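Local coordinates for putative poly(3-hydroxybutyrate) depolymerase LpqC (Bordetella parapertussis 12822, PDB 3D0K), which probably hydrolyses ester bonds, perhaps those of the polyester poly(3-hydroxybutyrate), as a serine hydrolase of the alpha/beta-hydrolase family, at residues E93-V98 / N103-T108; S277-S282 / G287-A292; K82-A87 / A129-A134; P180-R185 / D198-L203. One frame throughout, in Å; residues are numbered along the deposited sequence.

Contact 1 of 4, residues E93-V98 / N103-T108; sequences EIWPGV and NGRAFT. With SO4 (sulfate ion), chain I; SO4 (sulfate ion), chain F.
V98 and N103 are tied by a backbone hydrogen bond that runs from within the short helix 97-100 to the loop just after it, inside the long connection from strand 84-89 to helix 122-133 of this alpha/beta-hydrolase fold. N103 N donates to V98 O over 2.8 Å, and the donor lies almost in line with the carbonyl, the C=O...N angle being 172°. The donor is five positions after the acceptor, one more than in an alpha-helical bond, so the bond closes a wider turn at the end of the helix. V98 O also stands over the face of the N103 amide, 3.3 Å from N103 CG, a placement set by CG being anti to the carbonyl carbon of its own residue (chi1 -55°). The two side chains run alongside each other, V98 CG2 lying 4.0 Å from N103 OD1. A sulfate ion, probably from the crystallisation liquor, takes the N-H of V98, with 2.7 Å between V98 N and its O2.

The second patch joins W95 to R105. The indole NE1 is spoken for by P39 O, and F90 meets the ring edge-to-face, which together limit its rotation. R105 crosses the indole at about a right angle, its guanidinium plane turned 70° from the ring. Its aliphatic part makes the touch: R105 CD approaches W95 CZ3 obliquely, at 3.9 Å.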
loop_
_atom_site.group_PDB
_atom_site.type_symbol
_atom_site.label_atom_id
_atom_site.label_comp_id
_atom_site.label_asym_id
_atom_site.label_seq_id
_atom_site.Cartn_x
_atom_site.Cartn_y
_atom_site.Cartn_z
ATOM N N GLU A 93 -12.010 -14.724 -3.236
ATOM C CA GLU A 93 -12.262 -15.865 -4.101
ATOM C C GLU A 93 -11.128 -16.125 -5.079
ATOM O O GLU A 93 -10.734 -17.254 -5.251
ATOM C CB GLU A 93 -13.589 -15.723 -4.865
ATOM C CG GLU A 93 -14.310 -17.038 -4.992
ATOM C CD GLU A 93 -14.952 -17.265 -6.371
ATOM O OE1 GLU A 93 -15.337 -16.269 -7.070
ATOM O OE2 GLU A 93 -15.080 -18.477 -6.741
ATOM N N ILE A 94 -10.570 -15.086 -5.684
ATOM C CA ILE A 94 -9.510 -15.270 -6.694
ATOM C C ILE A 94 -8.080 -15.141 -6.125
ATOM O O ILE A 94 -7.112 -15.706 -6.689
ATOM C CB ILE A 94 -9.710 -14.279 -7.866
ATOM C CG1 ILE A 94 -11.107 -14.469 -8.459
ATOM C CG2 ILE A 94 -8.622 -14.418 -8.948
ATOM C CD1 ILE A 94 -11.547 -13.389 -9.424
ATOM N N TRP A 95 -7.959 -14.398 -5.023
ATOM C CA TRP A 95 -6.657 -14.166 -4.366
ATOM C C TRP A 95 -6.735 -14.592 -2.892
ATOM O O TRP A 95 -6.642 -13.768 -1.988
ATOM C CB TRP A 95 -6.290 -12.690 -4.472
ATOM C CG TRP A 95 -6.196 -12.242 -5.881
ATOM C CD1 TRP A 95 -7.235 -11.831 -6.685
ATOM C CD2 TRP A 95 -5.008 -12.134 -6.671
ATOM N NE1 TRP A 95 -6.759 -11.483 -7.935
ATOM C CE2 TRP A 95 -5.400 -11.647 -7.959
ATOM C CE3 TRP A 95 -3.647 -12.390 -6.423
ATOM C CZ2 TRP A 95 -4.481 -11.407 -8.989
ATOM C CZ3 TRP A 95 -2.724 -12.161 -7.455
ATOM C CH2 TRP A 95 -3.153 -11.688 -8.732
ATOM N N PRO A 96 -6.905 -15.901 -2.648
ATOM C CA PRO A 96 -7.211 -16.335 -1.277
ATOM C C PRO A 96 -6.039 -16.217 -0.275
ATOM O O PRO A 96 -4.882 -16.473 -0.611
ATOM C CB PRO A 96 -7.640 -17.812 -1.471
ATOM C CG PRO A 96 -6.872 -18.229 -2.682
ATOM C CD PRO A 96 -6.807 -17.047 -3.584
ATOM N N GLY A 97 -6.371 -15.830 0.960
ATOM C CA GLY A 97 -5.422 -15.862 2.075
ATOM C C GLY A 97 -4.398 -14.737 2.052
ATOM O O GLY A 97 -4.213 -14.033 1.046
ATOM N N VAL A 98 -3.703 -14.586 3.173
ATOM C CA VAL A 98 -2.555 -13.689 3.237
ATOM C C VAL A 98 -1.477 -14.084 2.191
ATOM O O VAL A 98 -0.705 -13.233 1.778
ATOM C CB VAL A 98 -1.952 -13.623 4.672
ATOM C CG1 VAL A 98 -3.024 -13.131 5.687
ATOM C CG2 VAL A 98 -1.326 -14.957 5.091
ATOM N N ASN A 103 1.152 -11.230 1.188
ATOM C CA ASN A 103 2.479 -11.792 0.897
ATOM C C ASN A 103 2.827 -11.827 -0.603
ATOM O O ASN A 103 3.903 -12.348 -0.999
ATOM C CB ASN A 103 2.642 -13.232 1.458
ATOM C CG ASN A 103 2.354 -13.350 2.974
ATOM O OD1 ASN A 103 2.333 -14.479 3.532
ATOM N ND2 ASN A 103 2.112 -12.231 3.633
ATOM N N GLY A 104 1.939 -11.286 -1.436
ATOM C CA GLY A 104 2.317 -11.018 -2.848
ATOM C C GLY A 104 2.447 -12.259 -3.762
ATOM O O GLY A 104 3.021 -12.165 -4.847
ATOM N N ARG A 105 1.919 -13.401 -3.344
ATOM C CA ARG A 105 2.118 -14.670 -4.109
ATOM C C ARG A 105 3.627 -14.882 -4.442
ATOM O O ARG A 105 3.982 -15.150 -5.602
ATOM C CB ARG A 105 1.295 -14.653 -5.428
ATOM C CG ARG A 105 -0.062 -15.244 -5.335
ATOM C CD ARG A 105 -0.782 -15.428 -6.678
ATOM N NE ARG A 105 -0.367 -16.649 -7.308
ATOM C CZ ARG A 105 0.271 -16.738 -8.472
ATOM N NH1 ARG A 105 0.637 -17.927 -8.923
ATOM N NH2 ARG A 105 0.539 -15.655 -9.184
ATOM N N ALA A 106 4.493 -14.677 -3.443
ATOM C CA ALA A 106 5.944 -14.687 -3.640
ATOM C C ALA A 106 6.465 -16.101 -3.967
ATOM O O ALA A 106 7.561 -16.259 -4.524
ATOM C CB ALA A 106 6.643 -14.165 -2.440
ATOM N N PHE A 107 5.706 -17.117 -3.583
ATOM C CA PHE A 107 6.159 -18.502 -3.736
ATOM C C PHE A 107 5.292 -19.248 -4.680
ATOM O O PHE A 107 4.110 -18.992 -4.734
ATOM C CB PHE A 107 6.172 -19.225 -2.393
ATOM C CG PHE A 107 7.131 -18.639 -1.432
ATOM C CD1 PHE A 107 6.684 -17.775 -0.436
ATOM C CD2 PHE A 107 8.497 -18.918 -1.541
ATOM C CE1 PHE A 107 7.591 -17.185 0.447
ATOM C CE2 PHE A 107 9.410 -18.354 -0.662
ATOM C CZ PHE A 107 8.950 -17.483 0.355
ATOM N N THR A 108 5.887 -20.190 -5.411
ATOM C CA THR A 108 5.125 -21.161 -6.155
ATOM C C THR A 108 4.540 -22.123 -5.128
ATOM O O THR A 108 4.884 -22.076 -3.929
ATOM C CB THR A 108 6.013 -21.984 -7.153
ATOM O OG1 THR A 108 6.968 -22.761 -6.419
ATOM C CG2 THR A 108 6.727 -21.061 -8.151
HETATM S S SO4 I . -5.738 -16.176 5.964
HETATM O O1 SO4 I . -5.241 -15.891 7.318
HETATM O O2 SO4 I . -4.603 -16.366 5.056
HETATM O O3 SO4 I . -6.583 -17.376 6.053
HETATM O O4 SO4 I . -6.569 -15.048 5.522
HETATM S S SO4 F . 8.040 -24.935 -9.281
HETATM O O1 SO4 F . 8.604 -24.059 -8.255
HETATM O O2 SO4 F . 9.122 -25.793 -9.762
HETATM O O3 SO4 F . 7.000 -25.750 -8.667
HETATM O O4 SO4 F . 7.474 -24.217 -10.425
#

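Contact 2 of 4, residues S277-S282 / G287-A292; sequences SQVCAS and GRMPDA. With SO4 (sulfate ion), chain J.
The chain turns back on itself between S282 and R288, whose CA atoms come within 5.8 Å: G287 leaves helix 273-286 with positive phi, and R288 N then donates to S282 O over 3.2 Å, nearly straight at 172°. R288 is six positions beyond S282, further than the four of a helical bond, so the bond turns the segment 287-292 along the flank of the helix it has just left.

S282 carries most of the side-chain contact. Its hydroxyl is swung opposite the backbone N (chi1 -178°), toward the returning chain, and OG donates to R288 O at 2.7 Å, from above the carbonyl plane. Water 1 donates to the same OG, also over 2.7 Å, and accepts from R288 NH2, lying at the edge of the guanidinium and in its plane. The ring of P290 closes in beside this hydroxyl, with P290 CD 3.6 Å from S282 OG.

One turn earlier in the helix the contact becomes apolar. Selenomethionine M289, its chain bent at chi2 and chi3, curls its SE back to 3.9 Å from V279 CG1, while V279 also touches V266 of the edge strand 262-266 and L295 of helix 292-298. D291 N-caps that last helix through OD2 to E294 N.

With one bond given and one received, the buried hydroxyl of S282 is satisfied, and the water extends its grip to the arginine. Polar bonds thus fix the turn, while the apolar pair fits it between the edge strand and the C-terminal helix.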
loop_
_atom_site.group_PDB
_atom_site.type_symbol
_atom_site.label_atom_id
_atom_site.label_comp_id
_atom_site.label_asym_id
_atom_site.label_seq_id
_atom_site.Cartn_x
_atom_site.Cartn_y
_atom_site.Cartn_z
ATOM N N SER A 277 -7.153 6.855 6.343
ATOM C CA SER A 277 -7.244 7.434 5.000
ATOM C C SER A 277 -7.330 8.976 5.032
ATOM O O SER A 277 -6.627 9.649 4.276
ATOM C CB SER A 277 -8.436 6.863 4.200
ATOM O OG SER A 277 -8.266 5.481 3.943
ATOM N N GLN A 278 -8.201 9.528 5.863
ATOM C CA GLN A 278 -8.400 10.969 5.901
ATOM C C GLN A 278 -7.209 11.703 6.541
ATOM O O GLN A 278 -6.868 12.831 6.159
ATOM C CB GLN A 278 -9.725 11.283 6.607
ATOM C CG GLN A 278 -10.922 10.607 5.937
ATOM C CD GLN A 278 -12.157 11.473 5.917
ATOM O OE1 GLN A 278 -12.735 11.797 6.965
ATOM N NE2 GLN A 278 -12.590 11.855 4.704
ATOM N N VAL A 279 -6.561 11.045 7.492
ATOM C CA VAL A 279 -5.333 11.579 8.081
ATOM C C VAL A 279 -4.221 11.613 7.056
ATOM O O VAL A 279 -3.480 12.557 6.981
ATOM C CB VAL A 279 -4.952 10.764 9.316
ATOM C CG1 VAL A 279 -3.509 11.028 9.758
ATOM C CG2 VAL A 279 -6.002 11.012 10.432
ATOM N N CYS A 280 -4.067 10.519 6.312
ATOM C CA CYS A 280 -3.061 10.433 5.251
ATOM C C CYS A 280 -3.226 11.504 4.162
ATOM O O CYS A 280 -2.237 12.086 3.707
ATOM C CB CYS A 280 -3.065 9.023 4.634
ATOM S SG CYS A 280 -1.616 8.811 3.535
ATOM N N ALA A 281 -4.480 11.732 3.763
ATOM C CA ALA A 281 -4.855 12.755 2.791
ATOM C C ALA A 281 -4.508 14.120 3.330
ATOM O O ALA A 281 -4.037 14.968 2.577
ATOM C CB ALA A 281 -6.313 12.677 2.496
ATOM N N SER A 282 -4.769 14.334 4.628
ATOM C CA SER A 282 -4.425 15.601 5.262
ATOM C C SER A 282 -2.904 15.840 5.260
ATOM O O SER A 282 -2.445 16.932 4.984
ATOM C CB SER A 282 -4.956 15.645 6.720
ATOM O OG SER A 282 -4.656 16.912 7.320
ATOM N N GLY A 287 -0.755 19.156 4.037
ATOM C CA GLY A 287 0.538 19.345 4.666
ATOM C C GLY A 287 0.482 19.427 6.181
ATOM O O GLY A 287 1.283 20.110 6.797
ATOM N N ARG A 288 -0.476 18.753 6.790
ATOM C CA ARG A 288 -0.699 18.934 8.206
ATOM C C ARG A 288 -1.373 17.719 8.816
ATOM O O ARG A 288 -2.082 16.971 8.147
ATOM C CB ARG A 288 -1.555 20.169 8.413
ATOM C CG ARG A 288 -2.987 20.031 7.942
ATOM C CD ARG A 288 -3.644 21.386 7.912
ATOM N NE ARG A 288 -3.922 21.833 9.264
ATOM C CZ ARG A 288 -5.026 21.542 9.932
ATOM N NH1 ARG A 288 -5.186 21.984 11.172
ATOM N NH2 ARG A 288 -5.978 20.807 9.371
HETATM N N MSE A 289 -1.151 17.542 10.103
HETATM C CA MSE A 289 -1.937 16.627 10.871
HETATM C C MSE A 289 -3.262 17.318 11.249
HETATM O O MSE A 289 -3.269 18.517 11.651
HETATM C CB MSE A 289 -1.115 16.179 12.086
HETATM C CG MSE A 289 -1.805 15.287 13.064
HETATM SE SE MSE A 289 -1.872 13.416 12.402
HETATM C CE MSE A 289 -0.129 13.301 11.687
ATOM N N PRO A 290 -4.404 16.620 11.099
ATOM C CA PRO A 290 -5.650 17.245 11.597
ATOM C C PRO A 290 -5.530 17.618 13.081
ATOM O O PRO A 290 -4.769 16.983 13.830
ATOM C CB PRO A 290 -6.700 16.139 11.412
ATOM C CG PRO A 290 -6.173 15.310 10.322
ATOM C CD PRO A 290 -4.667 15.301 10.505
ATOM N N ASP A 291 -6.265 18.635 13.520
ATOM C CA ASP A 291 -6.165 19.013 14.923
ATOM C C ASP A 291 -6.956 18.045 15.848
ATOM O O ASP A 291 -7.696 17.177 15.364
ATOM C CB ASP A 291 -6.504 20.505 15.117
ATOM C CG ASP A 291 -7.961 20.841 14.841
ATOM O OD1 ASP A 291 -8.231 22.028 14.498
ATOM O OD2 ASP A 291 -8.842 19.952 14.979
ATOM N N ALA A 292 -6.786 18.188 17.165
ATOM C CA ALA A 292 -7.385 17.255 18.126
ATOM C C ALA A 292 -8.899 17.120 17.958
ATOM O O ALA A 292 -9.431 16.012 18.065
ATOM C CB ALA A 292 -7.022 17.629 19.565
HETATM S S SO4 J . -4.972 21.273 18.253
HETATM O O1 SO4 J . -4.242 21.368 19.513
HETATM O O2 SO4 J . -4.229 20.382 17.364
HETATM O O3 SO4 J . -6.301 20.725 18.514
HETATM O O4 SO4 J . -5.106 22.597 17.640
HETATM O O HOH W 1 -6.209 19.120 7.178
#

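Contact 3 of 4, residues K82-A87 / A129-A134; sequences KLLIVA and ANIRAA
I131 reaches from its helix with the CD1 end of its side chain and meets V86 tip to tip, I131 CD1 lying 3.8 Å from V86 CG2. The extended form of the isoleucine explains the reach: CG1 is anti to the carbonyl carbon (chi1 -68°) and CD1 continues the chain outward (chi2 179°). Its other branch serves a second partner, for I131 CG2 comes within 4.3 Å of L84 CD2. L84 and V86 are two residues apart on strand 84-89, hence on the same face of the sheet, and one isoleucine touches both.

This is helix-on-sheet packing in the alpha-beta-alpha sandwich. Helix 122-133 belongs to the crossover from strand 84-89 to strand 142-147, which passes strand 56-60 in the sheet order. The CA atoms of V86 and I131 are 10.0 Å apart, and three buried apolar side chains bridge the layers. L84 and V86 are held in place by backbone bonds to P55, V57 and V59. I85, between them in sequence, directs its side chain to the other face and packs on W74. Past the end of the helix, A137 also lies against I131.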
loop_
_atom_site.group_PDB
_atom_site.type_symbol
_atom_site.label_atom_id
_atom_site.label_comp_id
_atom_site.label_asym_id
_atom_site.label_seq_id
_atom_site.Cartn_x
_atom_site.Cartn_y
_atom_site.Cartn_z
ATOM N N LYS A 82 -8.815 17.227 -6.173
ATOM C CA LYS A 82 -8.841 16.742 -7.583
ATOM C C LYS A 82 -7.832 15.585 -7.767
ATOM O O LYS A 82 -6.903 15.674 -8.541
ATOM C CB LYS A 82 -8.603 17.879 -8.569
ATOM C CG LYS A 82 -9.561 19.091 -8.381
ATOM C CD LYS A 82 -10.988 18.617 -8.306
ATOM C CE LYS A 82 -11.953 19.807 -8.137
ATOM N NZ LYS A 82 -13.185 19.304 -7.455
ATOM N N LEU A 83 -8.049 14.512 -7.033
ATOM C CA LEU A 83 -7.190 13.351 -7.104
ATOM C C LEU A 83 -7.930 12.262 -7.843
ATOM O O LEU A 83 -9.116 12.066 -7.585
ATOM C CB LEU A 83 -6.955 12.811 -5.682
ATOM C CG LEU A 83 -6.580 13.887 -4.642
ATOM C CD1 LEU A 83 -6.596 13.301 -3.239
ATOM C CD2 LEU A 83 -5.210 14.473 -5.009
ATOM N N LEU A 84 -7.203 11.462 -8.639
ATOM C CA LEU A 84 -7.792 10.254 -9.207
ATOM C C LEU A 84 -7.553 9.081 -8.232
ATOM O O LEU A 84 -6.424 8.782 -7.884
ATOM C CB LEU A 84 -7.135 9.960 -10.544
ATOM C CG LEU A 84 -7.648 8.682 -11.244
ATOM C CD1 LEU A 84 -9.128 8.861 -11.661
ATOM C CD2 LEU A 84 -6.715 8.376 -12.464
ATOM N N ILE A 85 -8.616 8.459 -7.749
ATOM C CA ILE A 85 -8.468 7.356 -6.785
ATOM C C ILE A 85 -8.555 6.007 -7.460
ATOM O O ILE A 85 -9.515 5.759 -8.196
ATOM C CB ILE A 85 -9.579 7.432 -5.677
ATOM C CG1 ILE A 85 -9.579 8.821 -5.005
ATOM C CG2 ILE A 85 -9.369 6.277 -4.617
ATOM C CD1 ILE A 85 -8.223 9.331 -4.437
ATOM N N VAL A 86 -7.548 5.142 -7.252
ATOM C CA VAL A 86 -7.557 3.806 -7.836
ATOM C C VAL A 86 -7.294 2.815 -6.723
ATOM O O VAL A 86 -6.203 2.848 -6.098
ATOM C CB VAL A 86 -6.420 3.644 -8.886
ATOM C CG1 VAL A 86 -6.356 2.236 -9.410
ATOM C CG2 VAL A 86 -6.619 4.653 -10.068
ATOM N N ALA A 87 -8.267 1.930 -6.505
ATOM C CA ALA A 87 -8.154 0.902 -5.484
ATOM C C ALA A 87 -8.107 -0.502 -6.131
ATOM O O ALA A 87 -9.176 -1.106 -6.378
ATOM C CB ALA A 87 -9.276 1.039 -4.492
ATOM N N ALA A 129 1.011 2.112 -15.599
ATOM C CA ALA A 129 1.541 2.314 -16.973
ATOM C C ALA A 129 0.366 2.350 -17.975
ATOM O O ALA A 129 0.395 3.072 -18.995
ATOM C CB ALA A 129 2.480 1.171 -17.314
ATOM N N ASN A 130 -0.677 1.571 -17.680
ATOM C CA ASN A 130 -1.857 1.573 -18.476
ATOM C C ASN A 130 -2.740 2.812 -18.370
ATOM O O ASN A 130 -3.328 3.240 -19.398
ATOM C CB ASN A 130 -2.603 0.244 -18.353
ATOM C CG ASN A 130 -2.006 -0.812 -19.276
ATOM O OD1 ASN A 130 -1.718 -0.532 -20.432
ATOM N ND2 ASN A 130 -1.814 -2.004 -18.770
ATOM N N ILE A 131 -2.796 3.384 -17.171
ATOM C CA ILE A 131 -3.476 4.677 -16.924
ATOM C C ILE A 131 -2.767 5.752 -17.730
ATOM O O ILE A 131 -3.396 6.592 -18.382
ATOM C CB ILE A 131 -3.505 4.999 -15.393
ATOM C CG1 ILE A 131 -4.430 3.999 -14.680
ATOM C CG2 ILE A 131 -3.965 6.456 -15.089
ATOM C CD1 ILE A 131 -4.526 4.193 -13.151
ATOM N N ARG A 132 -1.437 5.707 -17.699
ATOM C CA ARG A 132 -0.643 6.619 -18.535
ATOM C C ARG A 132 -0.764 6.409 -20.056
ATOM O O ARG A 132 -0.869 7.389 -20.799
ATOM C CB ARG A 132 0.818 6.528 -18.090
ATOM C CG ARG A 132 1.606 7.827 -18.135
ATOM C CD ARG A 132 2.925 7.590 -17.394
ATOM N NE ARG A 132 3.820 6.678 -18.110
ATOM C CZ ARG A 132 5.052 7.000 -18.515
ATOM N NH1 ARG A 132 5.555 8.218 -18.271
ATOM N NH2 ARG A 132 5.782 6.102 -19.172
ATOM N N ALA A 133 -0.750 5.158 -20.524
ATOM C CA ALA A 133 -0.954 4.880 -21.945
ATOM C C ALA A 133 -2.364 5.269 -22.355
ATOM O O ALA A 133 -2.559 5.676 -23.479
ATOM C CB ALA A 133 -0.666 3.390 -22.287
ATOM N N ALA A 134 -3.327 5.234 -21.418
ATOM C CA ALA A 134 -4.717 5.628 -21.719
ATOM C C ALA A 134 -4.836 7.142 -21.819
ATOM O O ALA A 134 -5.867 7.656 -22.261
ATOM C CB ALA A 134 -5.640 5.115 -20.587
#

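Contact 4 of 4, residues P180-R185 / D198-L203; sequences PTFEHR and DHLARL
L200 turns its CG away from its backbone N (chi1 -177°), and a chi2 of 51° then sets CD1 against the ring of P180. The two belong to the beta-alpha-beta crossover of the alpha/beta-hydrolase fold that runs from strand 168-172 through helix 197-205 to strand 209-213; residues 180-185 lie in the loop preceding the helix, which folds back onto it. The nearest CA atoms across the contact are those of P180 and L200, 6.7 Å apart.

The closest approach is that of L200 CD1 to P180 CB, 3.6 Å, with the proline's CB directed at the helix. L200 CD2 occupies the neighbouring position, 3.9 Å from P180 O. One turn further on, L203 CD2 reaches P180 CB at 4.4 Å, so the proline rests on two leucines of one helical face. A247 of helix 237-255 packs on P180, and M158 and S159 of helix 149-160 lie against L203; the proline and leucines are therefore wedged among neighbouring helices.

F182 adds a looser contact on the other part of L200: its CE1 approaches L200 CB obliquely, at 4.3 Å, and L190 touches both residues. No hydrogen bond crosses between the segments, so packing alone joins them. The loop meanwhile keeps its shape by internal bonds. T181 forms an ST turn, its OG1 accepting from E183 N at 3.1 Å, and the same hydroxyl donates to E183 OE1 over 2.7 Å, using the anti lone pair of that carboxylate oxygen.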
loop_
_atom_site.group_PDB
_atom_site.type_symbol
_atom_site.label_atom_id
_atom_site.label_comp_id
_atom_site.label_asym_id
_atom_site.label_seq_id
_atom_site.Cartn_x
_atom_site.Cartn_y
_atom_site.Cartn_z
ATOM N N PRO A 180 13.717 -5.772 7.663
ATOM C CA PRO A 180 14.728 -5.426 6.632
ATOM C C PRO A 180 16.039 -6.169 6.934
ATOM O O PRO A 180 17.045 -5.574 7.348
ATOM C CB PRO A 180 14.865 -3.908 6.781
ATOM C CG PRO A 180 14.531 -3.682 8.258
ATOM C CD PRO A 180 13.571 -4.714 8.684
ATOM N N THR A 181 16.011 -7.469 6.693
ATOM C CA THR A 181 17.145 -8.342 6.996
ATOM C C THR A 181 16.979 -9.653 6.252
ATOM O O THR A 181 15.870 -10.134 6.046
ATOM C CB THR A 181 17.259 -8.663 8.524
ATOM O OG1 THR A 181 18.355 -9.566 8.728
ATOM C CG2 THR A 181 15.990 -9.340 9.081
ATOM N N PHE A 182 18.110 -10.212 5.836
ATOM C CA PHE A 182 18.153 -11.487 5.168
ATOM C C PHE A 182 18.258 -12.646 6.174
ATOM O O PHE A 182 18.377 -13.799 5.782
ATOM C CB PHE A 182 19.284 -11.473 4.147
ATOM C CG PHE A 182 18.951 -10.674 2.912
ATOM C CD1 PHE A 182 19.263 -9.325 2.824
ATOM C CD2 PHE A 182 18.271 -11.281 1.833
ATOM C CE1 PHE A 182 18.918 -8.581 1.668
ATOM C CE2 PHE A 182 17.938 -10.567 0.681
ATOM C CZ PHE A 182 18.246 -9.207 0.591
ATOM N N GLU A 183 18.159 -12.349 7.463
ATOM C CA GLU A 183 18.225 -13.428 8.467
ATOM C C GLU A 183 17.034 -14.412 8.405
ATOM O O GLU A 183 17.192 -15.568 8.805
ATOM C CB GLU A 183 18.293 -12.868 9.881
ATOM C CG GLU A 183 19.596 -12.183 10.224
ATOM C CD GLU A 183 19.446 -11.242 11.421
ATOM O OE1 GLU A 183 18.781 -10.156 11.302
ATOM O OE2 GLU A 183 20.006 -11.608 12.484
ATOM N N HIS A 184 15.860 -13.934 7.957
ATOM C CA HIS A 184 14.627 -14.731 7.952
ATOM C C HIS A 184 14.090 -14.822 6.542
ATOM O O HIS A 184 14.269 -13.888 5.738
ATOM C CB HIS A 184 13.566 -14.121 8.874
ATOM C CG HIS A 184 14.109 -13.721 10.200
ATOM N ND1 HIS A 184 14.172 -12.406 10.615
ATOM C CD2 HIS A 184 14.682 -14.455 11.179
ATOM C CE1 HIS A 184 14.729 -12.357 11.812
ATOM N NE2 HIS A 184 15.056 -13.583 12.170
ATOM N N ARG A 185 13.442 -15.963 6.247
ATOM C CA ARG A 185 12.802 -16.164 4.962
ATOM C C ARG A 185 11.585 -15.250 4.891
ATOM O O ARG A 185 10.889 -15.032 5.882
ATOM C CB ARG A 185 12.337 -17.610 4.822
ATOM C CG ARG A 185 11.732 -17.987 3.425
ATOM C CD ARG A 185 11.639 -19.522 3.307
ATOM N NE ARG A 185 13.011 -20.055 3.216
ATOM C CZ ARG A 185 13.645 -20.269 2.053
ATOM N NH1 ARG A 185 12.998 -20.031 0.899
ATOM N NH2 ARG A 185 14.899 -20.742 2.031
ATOM N N ASP A 198 20.883 -4.585 -2.863
ATOM C CA ASP A 198 20.386 -3.395 -3.554
ATOM C C ASP A 198 18.908 -3.121 -3.282
ATOM O O ASP A 198 18.520 -1.942 -3.141
ATOM C CB ASP A 198 20.643 -3.469 -5.076
ATOM C CG ASP A 198 22.141 -3.351 -5.429
ATOM O OD1 ASP A 198 22.509 -3.511 -6.638
ATOM O OD2 ASP A 198 22.963 -3.082 -4.508
ATOM N N HIS A 199 18.073 -4.168 -3.220
ATOM C CA HIS A 199 16.642 -3.962 -2.915
ATOM C C HIS A 199 16.532 -3.357 -1.519
ATOM O O HIS A 199 15.767 -2.418 -1.295
ATOM C CB HIS A 199 15.824 -5.273 -2.925
ATOM C CG HIS A 199 15.505 -5.767 -4.304
ATOM N ND1 HIS A 199 16.189 -6.805 -4.899
ATOM C CD2 HIS A 199 14.598 -5.337 -5.213
ATOM C CE1 HIS A 199 15.712 -7.001 -6.115
ATOM N NE2 HIS A 199 14.757 -6.113 -6.336
ATOM N N LEU A 200 17.292 -3.930 -0.597
ATOM C CA LEU A 200 17.324 -3.455 0.770
ATOM C C LEU A 200 17.809 -1.993 0.874
ATOM O O LEU A 200 17.202 -1.190 1.608
ATOM C CB LEU A 200 18.185 -4.387 1.652
ATOM C CG LEU A 200 18.186 -3.956 3.136
ATOM C CD1 LEU A 200 16.781 -3.730 3.750
ATOM C CD2 LEU A 200 18.957 -4.930 4.009
ATOM N N ALA A 201 18.894 -1.654 0.185
ATOM C CA ALA A 201 19.402 -0.278 0.224
ATOM C C ALA A 201 18.332 0.676 -0.298
ATOM O O ALA A 201 18.088 1.721 0.297
ATOM C CB ALA A 201 20.690 -0.141 -0.610
ATOM N N ARG A 202 17.682 0.317 -1.405
ATOM C CA ARG A 202 16.659 1.199 -1.981
ATOM C C ARG A 202 15.455 1.346 -1.046
ATOM O O ARG A 202 14.905 2.480 -0.879
ATOM C CB ARG A 202 16.159 0.650 -3.307
ATOM C CG ARG A 202 17.198 0.643 -4.415
ATOM C CD ARG A 202 16.564 -0.210 -5.490
ATOM N NE ARG A 202 17.479 -0.967 -6.344
ATOM C CZ ARG A 202 18.389 -0.415 -7.139
ATOM N NH1 ARG A 202 18.549 0.912 -7.166
ATOM N NH2 ARG A 202 19.169 -1.198 -7.881
ATOM N N LEU A 203 15.062 0.226 -0.430
ATOM C CA LEU A 203 13.975 0.263 0.598
ATOM C C LEU A 203 14.283 1.231 1.713
ATOM O O LEU A 203 13.443 2.094 2.098
ATOM C CB LEU A 203 13.729 -1.146 1.159
ATOM C CG LEU A 203 12.805 -1.293 2.369
ATOM C CD1 LEU A 203 11.364 -0.899 1.972
ATOM C CD2 LEU A 203 12.921 -2.676 2.985
#

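In the fold
Contacts 1 and 4 touch, F107 CZ lying 4.2 Å from R185 CG, although their centres are 21 Å apart. Contact 1 is also nested within the chain loop that contact 3 closes, yet the nearest atoms of these two are about 11 Å apart. Contact 2 lies on the opposite side of the chain's centre from contact 1, their centres 32 Å apart, and approaches contact 3 to about 6 Å between nearest atoms. S148, H271 and D216 probably form the catalytic triad. Contacts 2 and 4 involve helices near these residues in sequence: H271 shortly precedes helix 273-286, and D216 follows the strand reached through helix 197-205.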